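Local coordinates for protein transcription anti-terminator antagonist UpxZ (Bacteroides uniformis ATCC 8492, PDB 4EPZ) that probably antagonises transcription anti-termination and so takes part in regulating capsular polysaccharide synthesis, at residues A[14-19]-A[70-75]; A[62-67]-A[108-113]; A[129-134]-A[141-146]. One frame throughout, in Å; residues are numbered along the deposited sequence. Where two conformers were deposited one is given.

Contact 1 (A[14-19]-A[70-75]); sequences RMAHEL and YNATIY
Ala-16 and Ala-72 meet methyl to methyl where helix 5-20 passes the end of helix 56-72. Ala-16 CB and Ala-72 CB are 3.8 Å apart. Ala-72 CB also lies 3.6 Å from the backbone oxygen Ala-16 O. With no longer side chain between them, the backbones come close: Ala-16 CA and Ala-72 CA are 5.3 Å apart. This is the tight part of the contact.

One turn on, Leu-19 leans over the last residue of the other helix. Its CG stands opposite the backbone N (chi1 -178°), and Leu-19 CD2 comes within 3.7 Å of Ala-72 O. Leu-19 CD2 is also 4.1 Å from Ala-72 CB. Beyond this point the packing thins. Leu-19 CD2 comes no nearer than 4.2 Å to Thr-73 CA, and Ile-74, next along, is exposed and does not touch 14-19.

Thr-73 is the first residue to leave helical geometry. Its CB points away from helix 5-20, and its OG1 is hydrogen-bonded to Asn-38 O. Tyr-75 N gives the same OG1 a weak hydrogen bond. Leu-19 also touches Asn-38, so Asn-38 of helix 32-49 meets a residue of each segment. The arrangement is typical of close helix packing through small residues, here within an all-helical fold.

Contact 2 (A[62-67]-A[108-113]); sequences LCLALL and LTWGYS
Leu-67 lays its CD2 methyl against the base of the Trp-110 side chain, with Leu-67 CD2 3.8 Å from Trp-110 CB. Leu-67 CD2 is also 3.9 Å from Trp-110 C and close to Gly-111 N. It therefore rests on the backbone of helix 102-115 as well as on the tryptophan. The leucine and the tryptophan run alongside each other in opposite senses.

Leu-64 lies one turn earlier and meets the indole itself. Its CG is anti to the backbone N (chi1 180°). Although its CB does not point at the other helix, its end swings nearer, and Leu-64 CD1 reaches 3.8 Å from Trp-110 CD1. The two side chains are nearly perpendicular, and the methyl comes to the ring obliquely.

This is helix-to-helix packing in the core of an all-helical fold. The axes of 62-67 and 108-113 approach to 10.5 Å and cross at 45°. All four touching residues are buried, and the side chains that meet are apolar.

Phe-150 of helix 138-152 meets the Trp-110 ring edge-to-face, and Met-20 of helix 5-20 touches the Trp-110 side chain. Leu-67 also packs on Ile-91 of helix 80-92. Within helix 102-115, Ser-113 OG donates a 2.7 Å hydrogen bond to Trp-110 O, the backbone oxygen one turn back. The donor is tilted 20° from the carbonyl plane.

Contact 3 (A[129-134]-A[141-146]); sequences ETWNIS and KEIIEE
The connection between helix 118-129 and helix 138-152 turns one large side chain toward helix 138-152, and this contact is where that side chain meets the second helix. Trp-131 points its six-membered ring at Ile-143 and Ile-144. Both isoleucines come to the edge of the indole, near its plane, and not over a face.

Ile-144 takes one corner. Ile-144 CD1 is 3.7 Å from Trp-131 CZ3, and Ile-144 CG1 is equally near the same ring carbon. Ile-144 CD1 also lies 4.0 Å from Trp-131 CE3. The CG1 branch of Ile-144 is anti to the carbonyl carbon (chi1 -73°), and this branch supplies both touching atoms.

Ile-143 takes the next corner with its CG2 branch. Ile-143 CG2 is 3.8 Å from Trp-131 CH2, and the isoleucine side chain lies across that of the tryptophan. With an alanine here in place of Trp-131 the ring is gone, and Ile-143 and Ile-144 would probably lose their partner, with a gap left between the loop and helix 138-152.

Just after the tryptophan, Asn-132 makes an Asx turn. Asn-132 OD1 accepts a 3.1 Å hydrogen bond from Ser-134 N, which sits well above the carbonyl plane, 52° out of it.

Leu-136, in the same connection, touches both Trp-131 and Ile-144. Helix 102-115 also adjoins the contact: its Met-105 touches Trp-131 and Ile-143, and its Arg-106 also packs on Ile-143.

From the N terminus, helix 5-20 comes first. Contact 1 pairs it with the end of helix 56-72 and closes a long, mostly helical loop. Contact 2 opens within that loop, at 62-67, and closes beyond it at 108-113, so the two cross along the chain. Both use helix 56-72. They touch where Asn-71 CB packs on the Trp-110 ring. Contact 3 follows in series and closes only the short connection into helix 138-152. It joins the others through that helix: Glu-142 probably hydrogen-bonds His-17 of contact 1, and Ile-143 packs on Thr-109 of contact 2. Together they tie helices 5-20, 56-72, 102-115 and 138-152.

Contact 1 (A[14-19]-A[70-75])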
# COMPACT_ATOMS: atom_id res chain seq x y z
N ARG A 14 1.13 2.90 9.55
CA ARG A 14 0.17 3.64 10.36
C ARG A 14 0.13 5.12 9.92
O ARG A 14 -0.95 5.67 9.68
CB ARG A 14 0.55 3.53 11.84
CG ARG A 14 -0.41 2.66 12.65
CD ARG A 14 0.23 1.84 13.76
NE ARG A 14 1.23 2.55 14.57
CZ ARG A 14 2.38 2.00 14.96
NH1 ARG A 14 2.68 0.76 14.62
NH2 ARG A 14 3.23 2.70 15.70
N MSE A 15 1.31 5.75 9.79
CA MSE A 15 1.41 7.16 9.42
C MSE A 15 0.91 7.42 8.01
O MSE A 15 0.20 8.42 7.79
CB MSE A 15 2.84 7.67 9.57
CG MSE A 15 2.89 9.18 9.68
SE MSE A 15 4.65 9.79 10.04
CE MSE A 15 4.64 9.58 12.03
N ALA A 16 1.25 6.51 7.06
CA ALA A 16 0.80 6.66 5.68
C ALA A 16 -0.73 6.56 5.64
O ALA A 16 -1.39 7.34 4.96
CB ALA A 16 1.45 5.61 4.78
N HIS A 17 -1.30 5.61 6.40
CA HIS A 17 -2.75 5.46 6.48
C HIS A 17 -3.41 6.74 7.02
O HIS A 17 -4.38 7.22 6.45
CB HIS A 17 -3.13 4.28 7.38
CG HIS A 17 -4.60 4.06 7.45
ND1 HIS A 17 -5.35 4.55 8.50
CD2 HIS A 17 -5.43 3.47 6.56
CE1 HIS A 17 -6.60 4.20 8.24
NE2 HIS A 17 -6.70 3.54 7.10
N GLU A 18 -2.85 7.28 8.11
CA GLU A 18 -3.30 8.50 8.80
C GLU A 18 -3.35 9.66 7.81
O GLU A 18 -4.35 10.39 7.73
CB GLU A 18 -2.35 8.83 9.97
CG GLU A 18 -2.74 10.08 10.75
CD GLU A 18 -1.79 10.56 11.84
OE1 GLU A 18 -0.70 9.97 12.00
OE2 GLU A 18 -2.14 11.55 12.53
N LEU A 19 -2.27 9.81 7.03
CA LEU A 19 -2.13 10.87 6.06
C LEU A 19 -3.18 10.74 4.95
O LEU A 19 -3.81 11.73 4.60
CB LEU A 19 -0.70 10.85 5.49
CG LEU A 19 -0.28 11.91 4.48
CD1 LEU A 19 -0.69 13.35 4.91
CD2 LEU A 19 1.21 11.83 4.23
N TYR A 70 5.11 5.97 -0.10
CA TYR A 70 5.32 6.73 -1.34
C TYR A 70 3.98 7.11 -2.01
O TYR A 70 3.92 8.15 -2.68
CB TYR A 70 6.24 5.98 -2.31
CG TYR A 70 7.70 5.99 -1.90
CD1 TYR A 70 8.38 7.18 -1.66
CD2 TYR A 70 8.42 4.80 -1.78
CE1 TYR A 70 9.73 7.20 -1.27
CE2 TYR A 70 9.77 4.80 -1.40
CZ TYR A 70 10.41 6.00 -1.15
OH TYR A 70 11.73 5.99 -0.78
N ASN A 71 2.90 6.35 -1.79
CA ASN A 71 1.61 6.77 -2.33
C ASN A 71 0.98 7.85 -1.48
O ASN A 71 0.28 8.70 -2.02
CB ASN A 71 0.63 5.62 -2.47
CG ASN A 71 0.79 4.94 -3.80
OD1 ASN A 71 0.44 5.50 -4.86
ND2 ASN A 71 1.51 3.83 -3.80
N ALA A 72 1.21 7.82 -0.15
CA ALA A 72 0.61 8.78 0.78
C ALA A 72 1.21 10.20 0.65
O ALA A 72 0.47 11.19 0.68
CB ALA A 72 0.78 8.31 2.22
N THR A 73 2.53 10.29 0.57
CA THR A 73 3.20 11.61 0.56
C THR A 73 2.98 12.35 -0.76
O THR A 73 3.09 11.74 -1.83
CB THR A 73 4.70 11.50 0.92
OG1 THR A 73 5.22 12.84 1.03
CG2 THR A 73 5.53 10.69 -0.11
N ILE A 74 2.78 13.69 -0.68
CA ILE A 74 2.62 14.55 -1.87
C ILE A 74 3.96 14.78 -2.54
O ILE A 74 4.01 15.17 -3.71
CB ILE A 74 1.98 15.92 -1.51
CG1 ILE A 74 2.81 16.66 -0.42
CG2 ILE A 74 0.52 15.74 -1.13
CD1 ILE A 74 2.60 18.18 -0.27
N TYR A 75 5.05 14.61 -1.77
CA TYR A 75 6.39 14.92 -2.26
C TYR A 75 6.91 13.83 -3.19
O TYR A 75 6.68 12.63 -2.98
CB TYR A 75 7.32 15.15 -1.09
CG TYR A 75 6.92 16.38 -0.29
CD1 TYR A 75 6.77 17.62 -0.91
CD2 TYR A 75 6.70 16.30 1.08
CE1 TYR A 75 6.37 18.75 -0.19
CE2 TYR A 75 6.34 17.43 1.82
CZ TYR A 75 6.19 18.65 1.18
OH TYR A 75 5.83 19.75 1.91

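Contact 2 (A[62-67]-A[108-113])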
# COMPACT_ATOMS: atom_id res chain seq x y z
N LEU A 62 7.66 -4.54 5.16
CA LEU A 62 8.52 -3.48 4.63
C LEU A 62 7.97 -2.95 3.30
O LEU A 62 7.84 -1.73 3.10
CB LEU A 62 9.94 -4.03 4.42
CG LEU A 62 10.89 -4.07 5.62
CD1 LEU A 62 12.18 -4.80 5.21
CD2 LEU A 62 11.27 -2.63 6.06
N CYS A 63 7.67 -3.87 2.36
CA CYS A 63 7.15 -3.50 1.05
C CYS A 63 5.84 -2.77 1.16
O CYS A 63 5.62 -1.80 0.44
CB CYS A 63 7.01 -4.73 0.18
SG CYS A 63 8.59 -5.35 -0.38
N LEU A 64 4.93 -3.27 2.02
CA LEU A 64 3.65 -2.60 2.17
C LEU A 64 3.85 -1.19 2.73
O LEU A 64 3.26 -0.25 2.19
CB LEU A 64 2.71 -3.39 3.07
CG LEU A 64 1.33 -2.73 3.28
CD1 LEU A 64 0.57 -2.58 1.95
CD2 LEU A 64 0.50 -3.50 4.31
N ALA A 65 4.71 -1.04 3.76
CA ALA A 65 4.98 0.30 4.31
C ALA A 65 5.51 1.25 3.23
O ALA A 65 5.09 2.40 3.17
CB ALA A 65 5.99 0.21 5.46
N LEU A 66 6.42 0.77 2.38
CA LEU A 66 7.06 1.60 1.35
C LEU A 66 6.08 2.01 0.29
O LEU A 66 6.08 3.18 -0.11
CB LEU A 66 8.25 0.87 0.74
CG LEU A 66 9.45 0.71 1.66
CD1 LEU A 66 10.46 -0.28 1.05
CD2 LEU A 66 10.10 2.10 1.96
N LEU A 67 5.22 1.07 -0.17
CA LEU A 67 4.24 1.39 -1.21
C LEU A 67 3.21 2.37 -0.68
O LEU A 67 2.83 3.33 -1.37
CB LEU A 67 3.54 0.10 -1.70
CG LEU A 67 3.04 0.08 -3.14
CD1 LEU A 67 4.06 0.70 -4.12
CD2 LEU A 67 2.66 -1.37 -3.54
N LEU A 108 -1.85 -7.20 -2.18
CA LEU A 108 -2.53 -7.45 -3.47
C LEU A 108 -3.27 -6.21 -3.93
O LEU A 108 -3.20 -5.89 -5.12
CB LEU A 108 -3.54 -8.60 -3.37
CG LEU A 108 -2.98 -10.02 -3.17
CD1 LEU A 108 -4.08 -10.92 -2.59
CD2 LEU A 108 -2.47 -10.59 -4.52
N THR A 109 -3.92 -5.47 -2.99
CA THR A 109 -4.72 -4.30 -3.35
C THR A 109 -3.81 -3.16 -3.80
O THR A 109 -4.03 -2.55 -4.85
CB THR A 109 -5.64 -3.93 -2.18
OG1 THR A 109 -6.46 -5.05 -1.93
CG2 THR A 109 -6.48 -2.71 -2.51
N TRP A 110 -2.80 -2.82 -2.98
CA TRP A 110 -1.85 -1.77 -3.35
C TRP A 110 -1.06 -2.12 -4.61
O TRP A 110 -0.83 -1.25 -5.45
CB TRP A 110 -0.91 -1.47 -2.19
CG TRP A 110 -1.57 -0.57 -1.20
CD1 TRP A 110 -2.20 -0.94 -0.05
CD2 TRP A 110 -1.88 0.82 -1.41
NE1 TRP A 110 -2.78 0.16 0.54
CE2 TRP A 110 -2.62 1.25 -0.28
CE3 TRP A 110 -1.53 1.76 -2.39
CZ2 TRP A 110 -3.04 2.58 -0.12
CZ3 TRP A 110 -1.95 3.08 -2.23
CH2 TRP A 110 -2.72 3.47 -1.13
N GLY A 111 -0.67 -3.39 -4.75
CA GLY A 111 0.05 -3.83 -5.95
C GLY A 111 -0.82 -3.71 -7.18
O GLY A 111 -0.38 -3.17 -8.22
N TYR A 112 -2.11 -4.07 -7.06
CA TYR A 112 -3.06 -3.88 -8.19
C TYR A 112 -3.19 -2.38 -8.54
O TYR A 112 -3.25 -2.01 -9.72
CB TYR A 112 -4.44 -4.46 -7.80
CG TYR A 112 -5.55 -4.09 -8.77
CD1 TYR A 112 -5.65 -4.73 -10.01
CD2 TYR A 112 -6.49 -3.12 -8.44
CE1 TYR A 112 -6.67 -4.39 -10.90
CE2 TYR A 112 -7.48 -2.74 -9.35
CZ TYR A 112 -7.59 -3.41 -10.56
OH TYR A 112 -8.60 -3.08 -11.42
N SER A 113 -3.25 -1.50 -7.52
CA SER A 113 -3.43 -0.07 -7.82
C SER A 113 -2.30 0.51 -8.67
O SER A 113 -2.51 1.50 -9.39
CB SER A 113 -3.50 0.73 -6.53
OG SER A 113 -2.22 0.96 -5.95

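Contact 3 (A[129-134]-A[141-146])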
# COMPACT_ATOMS: atom_id res chain seq x y z
N GLU A 129 -13.61 -13.50 -0.48
CA GLU A 129 -14.60 -14.59 -0.44
C GLU A 129 -14.38 -15.51 0.77
O GLU A 129 -15.29 -16.22 1.17
CB GLU A 129 -14.54 -15.43 -1.72
CG GLU A 129 -15.15 -14.81 -2.97
CD GLU A 129 -14.75 -15.51 -4.26
OE1 GLU A 129 -14.72 -16.76 -4.28
OE2 GLU A 129 -14.45 -14.80 -5.24
N THR A 130 -13.16 -15.52 1.34
CA THR A 130 -12.88 -16.39 2.50
C THR A 130 -13.37 -15.75 3.82
O THR A 130 -13.44 -16.44 4.84
CB THR A 130 -11.40 -16.75 2.62
OG1 THR A 130 -10.64 -15.61 3.06
CG2 THR A 130 -10.85 -17.40 1.35
N TRP A 131 -13.71 -14.45 3.80
CA TRP A 131 -14.16 -13.73 5.01
C TRP A 131 -15.67 -13.92 5.26
O TRP A 131 -16.40 -14.50 4.46
CB TRP A 131 -13.82 -12.24 4.90
CG TRP A 131 -12.37 -11.94 4.68
CD1 TRP A 131 -11.30 -12.75 4.95
CD2 TRP A 131 -11.84 -10.73 4.15
NE1 TRP A 131 -10.13 -12.10 4.63
CE2 TRP A 131 -10.43 -10.86 4.13
CE3 TRP A 131 -12.41 -9.53 3.68
CZ2 TRP A 131 -9.59 -9.82 3.69
CZ3 TRP A 131 -11.58 -8.50 3.29
CH2 TRP A 131 -10.19 -8.66 3.27
N ASN A 132 -16.13 -13.36 6.38
CA ASN A 132 -17.50 -13.49 6.81
C ASN A 132 -18.25 -12.19 6.52
O ASN A 132 -18.03 -11.19 7.20
CB ASN A 132 -17.51 -13.84 8.30
CG ASN A 132 -18.88 -14.15 8.85
OD1 ASN A 132 -19.90 -14.06 8.14
ND2 ASN A 132 -18.92 -14.53 10.12
N ILE A 133 -19.09 -12.21 5.48
CA ILE A 133 -19.93 -11.06 5.10
C ILE A 133 -20.73 -10.52 6.32
O ILE A 133 -20.94 -9.30 6.42
CB ILE A 133 -20.88 -11.40 3.92
CG1 ILE A 133 -21.51 -10.09 3.30
CG2 ILE A 133 -21.96 -12.46 4.31
CD1 ILE A 133 -22.39 -10.30 2.03
N SER A 134 -21.16 -11.42 7.25
CA SER A 134 -21.95 -11.05 8.42
C SER A 134 -21.11 -10.45 9.56
O SER A 134 -21.67 -9.92 10.52
CB SER A 134 -22.75 -12.25 8.92
OG SER A 134 -23.81 -12.52 8.02
N LYS A 141 -13.32 -4.18 5.90
CA LYS A 141 -14.25 -3.26 5.22
C LYS A 141 -13.48 -2.16 4.48
O LYS A 141 -13.82 -1.86 3.34
CB LYS A 141 -15.24 -2.63 6.21
CG LYS A 141 -16.27 -3.61 6.73
CD LYS A 141 -17.06 -2.94 7.86
CE LYS A 141 -18.07 -3.88 8.44
NZ LYS A 141 -18.80 -3.25 9.57
N GLU A 142 -12.45 -1.58 5.10
CA GLU A 142 -11.66 -0.51 4.50
C GLU A 142 -10.92 -0.97 3.25
O GLU A 142 -10.93 -0.25 2.26
CB GLU A 142 -10.63 0.04 5.48
CG GLU A 142 -11.18 0.93 6.58
CD GLU A 142 -10.10 1.72 7.31
OE1 GLU A 142 -8.98 1.85 6.75
OE2 GLU A 142 -10.37 2.20 8.43
N ILE A 143 -10.27 -2.16 3.31
CA ILE A 143 -9.45 -2.61 2.17
C ILE A 143 -10.39 -2.99 1.00
O ILE A 143 -10.04 -2.75 -0.15
CB ILE A 143 -8.44 -3.72 2.53
CG1 ILE A 143 -7.34 -3.88 1.43
CG2 ILE A 143 -9.15 -5.06 2.86
CD1 ILE A 143 -6.47 -2.52 1.28
N ILE A 144 -11.58 -3.55 1.31
CA ILE A 144 -12.57 -3.84 0.25
C ILE A 144 -12.96 -2.52 -0.49
O ILE A 144 -13.01 -2.49 -1.74
CB ILE A 144 -13.81 -4.53 0.86
CG1 ILE A 144 -13.48 -5.98 1.27
CG2 ILE A 144 -15.00 -4.51 -0.13
CD1 ILE A 144 -14.58 -6.54 2.20
N GLU A 145 -13.19 -1.45 0.28
CA GLU A 145 -13.54 -0.14 -0.24
C GLU A 145 -12.39 0.39 -1.09
O GLU A 145 -12.61 0.89 -2.20
CB GLU A 145 -13.88 0.81 0.93
CG GLU A 145 -14.43 2.16 0.52
CD GLU A 145 -14.66 3.13 1.67
OE1 GLU A 145 -14.86 2.68 2.82
OE2 GLU A 145 -14.63 4.36 1.42
N GLU A 146 -11.15 0.27 -0.60
CA GLU A 146 -9.96 0.76 -1.32
C GLU A 146 -9.80 0.04 -2.67
O GLU A 146 -9.61 0.70 -3.71
CB GLU A 146 -8.70 0.59 -0.47
CG GLU A 146 -8.66 1.64 0.65
CD GLU A 146 -7.66 1.41 1.77
OE1 GLU A 146 -6.68 0.67 1.54
OE2 GLU A 146 -7.83 2.00 2.86